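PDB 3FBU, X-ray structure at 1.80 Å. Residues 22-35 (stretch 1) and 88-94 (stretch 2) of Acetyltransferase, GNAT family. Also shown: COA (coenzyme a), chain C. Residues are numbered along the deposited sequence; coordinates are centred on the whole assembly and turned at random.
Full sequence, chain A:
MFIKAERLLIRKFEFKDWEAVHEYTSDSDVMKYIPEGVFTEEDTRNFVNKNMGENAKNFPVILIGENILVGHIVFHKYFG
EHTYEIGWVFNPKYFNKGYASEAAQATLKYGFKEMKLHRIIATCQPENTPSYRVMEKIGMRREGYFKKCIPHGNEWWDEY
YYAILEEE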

# COMPACT_ATOMS: atom_id res chain seq x y z
N HIS A 22 -11.17 5.30 -18.76
CA HIS A 22 -11.63 6.45 -17.99
C HIS A 22 -11.95 6.11 -16.52
O HIS A 22 -11.80 6.93 -15.61
CB HIS A 22 -12.79 7.13 -18.70
CG HIS A 22 -13.09 8.48 -18.13
ND1 HIS A 22 -12.24 9.55 -18.29
CD2 HIS A 22 -14.12 8.92 -17.37
CE1 HIS A 22 -12.75 10.60 -17.67
NE2 HIS A 22 -13.89 10.24 -17.10
N GLU A 23 -12.35 4.87 -16.28
CA GLU A 23 -12.66 4.43 -14.93
C GLU A 23 -11.49 4.71 -13.96
O GLU A 23 -11.70 5.01 -12.78
CB GLU A 23 -13.04 2.94 -14.97
CG GLU A 23 -13.46 2.36 -13.63
CD GLU A 23 -13.87 0.89 -13.76
OE1 GLU A 23 -13.77 0.34 -14.89
OE2 GLU A 23 -14.29 0.30 -12.74
N TYR A 24 -10.26 4.60 -14.46
CA TYR A 24 -9.07 4.88 -13.63
C TYR A 24 -8.35 6.19 -13.95
O TYR A 24 -7.78 6.79 -13.06
CB TYR A 24 -8.10 3.68 -13.61
CG TYR A 24 -7.52 3.23 -14.94
CD1 TYR A 24 -6.34 3.78 -15.44
CD2 TYR A 24 -8.10 2.17 -15.66
CE1 TYR A 24 -5.79 3.36 -16.67
CE2 TYR A 24 -7.56 1.72 -16.87
CZ TYR A 24 -6.40 2.30 -17.37
OH TYR A 24 -5.88 1.84 -18.57
N THR A 25 -8.38 6.66 -15.19
CA THR A 25 -7.74 7.93 -15.50
C THR A 25 -8.47 9.15 -14.91
O THR A 25 -7.89 10.23 -14.80
CB THR A 25 -7.46 8.12 -17.00
OG1 THR A 25 -8.69 8.04 -17.73
CG2 THR A 25 -6.44 7.09 -17.50
N SER A 26 -9.74 8.97 -14.54
CA SER A 26 -10.51 9.99 -13.82
C SER A 26 -10.32 9.93 -12.30
O SER A 26 -10.89 10.75 -11.56
CB SER A 26 -12.00 9.83 -14.17
OG SER A 26 -12.51 8.59 -13.73
N ASP A 27 -9.57 8.94 -11.83
CA ASP A 27 -9.44 8.68 -10.39
C ASP A 27 -8.21 9.42 -9.88
O ASP A 27 -7.09 9.22 -10.37
CB ASP A 27 -9.34 7.17 -10.18
CG ASP A 27 -9.30 6.76 -8.70
OD1 ASP A 27 -8.72 7.50 -7.86
OD2 ASP A 27 -9.81 5.66 -8.39
N SER A 28 -8.40 10.28 -8.89
CA SER A 28 -7.32 11.19 -8.50
C SER A 28 -6.26 10.48 -7.68
O SER A 28 -5.10 10.89 -7.70
CB SER A 28 -7.86 12.48 -7.83
OG SER A 28 -8.48 12.21 -6.59
N ASP A 29 -6.62 9.40 -7.00
CA ASP A 29 -5.62 8.57 -6.34
C ASP A 29 -4.77 7.85 -7.38
O ASP A 29 -3.55 7.80 -7.24
CB ASP A 29 -6.27 7.56 -5.40
CG ASP A 29 -6.85 8.23 -4.15
OD1 ASP A 29 -6.31 9.29 -3.73
OD2 ASP A 29 -7.85 7.69 -3.60
N VAL A 30 -5.39 7.33 -8.44
CA VAL A 30 -4.64 6.67 -9.51
C VAL A 30 -3.64 7.61 -10.19
O VAL A 30 -2.51 7.21 -10.45
CB VAL A 30 -5.57 6.07 -10.59
CG1 VAL A 30 -4.75 5.56 -11.81
CG2 VAL A 30 -6.42 4.97 -9.98
N MET A 31 -4.05 8.84 -10.45
CA MET A 31 -3.27 9.78 -11.26
C MET A 31 -2.42 10.76 -10.43
O MET A 31 -1.83 11.68 -10.98
CB MET A 31 -4.20 10.52 -12.24
CG MET A 31 -5.05 9.58 -13.11
SD MET A 31 -4.08 8.62 -14.34
CE MET A 31 -4.05 9.75 -15.72
N LYS A 32 -2.31 10.51 -9.13
CA LYS A 32 -1.47 11.30 -8.20
C LYS A 32 -0.05 11.57 -8.72
O LYS A 32 0.43 12.71 -8.66
CB LYS A 32 -1.43 10.57 -6.85
CG LYS A 32 -0.26 10.91 -5.92
CD LYS A 32 -0.61 11.98 -4.93
CE LYS A 32 0.53 12.19 -3.92
NZ LYS A 32 0.30 13.44 -3.15
N TYR A 33 0.61 10.54 -9.24
CA TYR A 33 1.99 10.69 -9.72
C TYR A 33 2.11 10.85 -11.20
O TYR A 33 3.17 10.85 -11.72
CB TYR A 33 2.86 9.53 -9.27
CG TYR A 33 2.97 9.40 -7.81
CD1 TYR A 33 3.75 10.27 -7.08
CD2 TYR A 33 2.29 8.42 -7.14
CE1 TYR A 33 3.85 10.15 -5.74
CE2 TYR A 33 2.40 8.30 -5.81
CZ TYR A 33 3.16 9.17 -5.12
OH TYR A 33 3.25 9.04 -3.80
N ILE A 34 1.00 10.95 -11.88
CA ILE A 34 1.01 11.10 -13.29
C ILE A 34 1.03 12.60 -13.52
O ILE A 34 0.29 13.32 -12.92
CB ILE A 34 -0.24 10.54 -13.95
CG1 ILE A 34 -0.48 9.06 -13.66
CG2 ILE A 34 -0.22 10.76 -15.40
CD1 ILE A 34 0.64 8.21 -13.62
N PRO A 35 1.95 13.07 -14.34
CA PRO A 35 2.07 14.51 -14.55
C PRO A 35 0.71 15.20 -14.84
O PRO A 35 0.40 16.13 -14.17
CB PRO A 35 3.04 14.61 -15.72
CG PRO A 35 3.83 13.40 -15.66
CD PRO A 35 2.90 12.33 -15.18
N TRP A 88 3.18 1.96 -16.31
CA TRP A 88 1.96 1.19 -16.07
C TRP A 88 0.98 2.05 -15.31
O TRP A 88 1.37 2.76 -14.41
CB TRP A 88 2.30 -0.06 -15.24
CG TRP A 88 3.46 0.12 -14.31
CD1 TRP A 88 3.49 0.80 -13.13
CD2 TRP A 88 4.78 -0.36 -14.53
NE1 TRP A 88 4.77 0.76 -12.59
CE2 TRP A 88 5.57 0.05 -13.43
CE3 TRP A 88 5.38 -1.10 -15.55
CZ2 TRP A 88 6.92 -0.23 -13.34
CZ3 TRP A 88 6.71 -1.38 -15.46
CH2 TRP A 88 7.47 -0.97 -14.36
N VAL A 89 -0.31 1.95 -15.66
CA VAL A 89 -1.39 2.59 -14.92
C VAL A 89 -2.57 1.60 -14.93
O VAL A 89 -3.00 1.16 -16.01
CB VAL A 89 -1.85 3.91 -15.56
CG1 VAL A 89 -2.93 4.60 -14.69
CG2 VAL A 89 -0.61 4.88 -15.88
N PHE A 90 -3.05 1.25 -13.74
CA PHE A 90 -4.03 0.18 -13.58
C PHE A 90 -5.22 0.67 -12.77
O PHE A 90 -5.17 1.69 -12.09
CB PHE A 90 -3.40 -1.07 -12.92
CG PHE A 90 -2.69 -1.95 -13.90
CD1 PHE A 90 -1.51 -1.53 -14.50
CD2 PHE A 90 -3.18 -3.18 -14.23
CE1 PHE A 90 -0.89 -2.31 -15.41
CE2 PHE A 90 -2.54 -3.97 -15.13
CZ PHE A 90 -1.39 -3.54 -15.72
N ASN A 91 -6.32 -0.05 -12.95
CA ASN A 91 -7.57 0.17 -12.26
C ASN A 91 -7.45 -0.39 -10.85
O ASN A 91 -7.15 -1.58 -10.69
CB ASN A 91 -8.70 -0.54 -13.04
CG ASN A 91 -10.08 -0.27 -12.48
OD1 ASN A 91 -10.29 -0.18 -11.27
ND2 ASN A 91 -11.06 -0.14 -13.38
N PRO A 92 -7.69 0.46 -9.85
CA PRO A 92 -7.58 0.05 -8.43
C PRO A 92 -8.43 -1.16 -8.06
O PRO A 92 -8.09 -1.86 -7.11
CB PRO A 92 -8.06 1.26 -7.64
CG PRO A 92 -8.20 2.38 -8.58
CD PRO A 92 -8.08 1.87 -10.00
N LYS A 93 -9.53 -1.41 -8.78
CA LYS A 93 -10.29 -2.65 -8.53
C LYS A 93 -9.44 -3.89 -8.69
O LYS A 93 -9.78 -4.95 -8.14
CB LYS A 93 -11.47 -2.79 -9.47
CG LYS A 93 -12.52 -1.77 -9.25
CD LYS A 93 -13.55 -1.86 -10.36
CE LYS A 93 -14.56 -0.73 -10.26
NZ LYS A 93 -15.25 -0.71 -8.94
N TYR A 94 -8.35 -3.78 -9.45
CA TYR A 94 -7.55 -4.96 -9.77
C TYR A 94 -6.12 -4.92 -9.22
O TYR A 94 -5.29 -5.74 -9.60
CB TYR A 94 -7.56 -5.16 -11.29
CG TYR A 94 -8.97 -5.30 -11.81
CD1 TYR A 94 -9.62 -6.54 -11.79
CD2 TYR A 94 -9.68 -4.20 -12.27
CE1 TYR A 94 -10.92 -6.67 -12.24
CE2 TYR A 94 -11.00 -4.32 -12.71
CZ TYR A 94 -11.60 -5.56 -12.69
OH TYR A 94 -12.90 -5.71 -13.13
N1A COA C . 3.31 -0.43 0.35
C2A COA C . 4.23 -1.40 0.07
N3A COA C . 4.01 -2.28 -0.96
C4A COA C . 2.86 -2.17 -1.69
C5A COA C . 1.93 -1.18 -1.42
C6A COA C . 2.16 -0.28 -0.38
N6A COA C . 1.30 0.70 -0.11
N7A COA C . 0.92 -1.32 -2.29
C8A COA C . 1.19 -2.37 -3.10
N9A COA C . 2.39 -2.90 -2.73
C1B COA C . 3.18 -3.95 -3.39
C2B COA C . 2.42 -5.28 -3.53
O2B COA C . 2.48 -6.06 -2.35
C3B COA C . 3.18 -5.88 -4.70
O3B COA C . 4.38 -6.49 -4.25
P3B COA C . 4.50 -8.05 -3.85
O7A COA C . 5.93 -8.46 -3.74
O8A COA C . 3.75 -8.25 -2.56
O9A COA C . 3.83 -8.82 -4.97
C4B COA C . 3.52 -4.66 -5.57
O4B COA C . 3.53 -3.55 -4.71
C5B COA C . 2.51 -4.41 -6.68
O5B COA C . 2.65 -5.46 -7.62
P1A COA C . 1.47 -5.81 -8.64
O1A COA C . 0.36 -6.54 -7.90
O2A COA C . 2.02 -6.57 -9.78
O3A COA C . 1.03 -4.34 -9.13
P2A COA C . -0.48 -3.83 -9.39
O4A COA C . -1.16 -4.76 -10.36
O5A COA C . -1.18 -3.65 -8.03
O6A COA C . -0.18 -2.39 -10.05
CBP COA C . 0.60 -0.13 -10.14
CCP COA C . 0.86 -1.54 -9.60
CDP COA C . 0.43 -0.30 -11.66
CEP COA C . 1.85 0.66 -9.75
CAP COA C . -0.68 0.45 -9.49
OAP COA C . -0.49 0.67 -8.10
C9P COA C . -1.08 1.78 -10.07
O9P COA C . -1.74 1.82 -11.27
N8P COA C . -0.72 2.91 -9.46
C7P COA C . -1.24 4.21 -9.90
C6P COA C . -0.59 4.71 -11.18
C5P COA C . 0.91 4.91 -11.01
O5P COA C . 1.41 5.59 -10.08
N4P COA C . 1.66 4.35 -11.94
C3P COA C . 3.12 4.34 -11.86
C2P COA C . 3.79 5.62 -12.32
S1P COA C . 5.59 5.42 -12.36

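This is a mainly apolar contact in which a helix end and the turns after it pack against the end of a strand, with no hydrogen bond across the two stretches.

Val89 makes the most side-chain contacts. Its CA-to-CB bond points toward stretch 1, and it has the largest covered area of any residue in the contact. Val89 CG1 lies 3.5 Å from Val30 CG1 and 3.6 Å from Tyr24 CD1. Met31 SD is farther from Val89 CG1, at 4.2 Å. Val89 CG2 meets Ile34 CD1, also at 4.2 Å. One valine therefore touches four side chains of stretch 1.

Tyr24 lies along the backbone as the strand ends. One face of its ring is covered by Phe90 C and Asn91 N. Tyr24 CB is 3.8 Å from Asn91 CA and 4.0 Å from Pro92 CD. Pro92 extends the apolar surface, with its CG 3.4 Å from Val30 CG2.

Local hydrogen bonds also form within each stretch. Asp27 OD1 accepts from Asp29 N at 3.0 Å and weakly from Val30 N at 3.4 Å. Asn91 OD1 accepts from Lys93 N at 2.9 Å, and Asn91 O from Tyr94 N at 2.8 Å.

The polar side chains come close without bonding across the contact. Glu23 OE1 is 3.1 Å from Asn91 ND2, but the angle is too poor for a hydrogen bond. Glu23 OE2 and Lys93 NZ are 4.0 Å apart, opposite charges beyond salt-bridge range. The position of OE2 is less certain because of a close contact in the model.

The CA-to-CB bond of Phe90 points away from stretch 1. The strand backbone also binds coenzyme A: Phe90 N donates to COA O9P at 2.9 Å, and COA N4P donates to Trp88 O at 3.0 Å. Val30 O approaches COA C6P at 3.2 Å, so both stretches touch the cofactor.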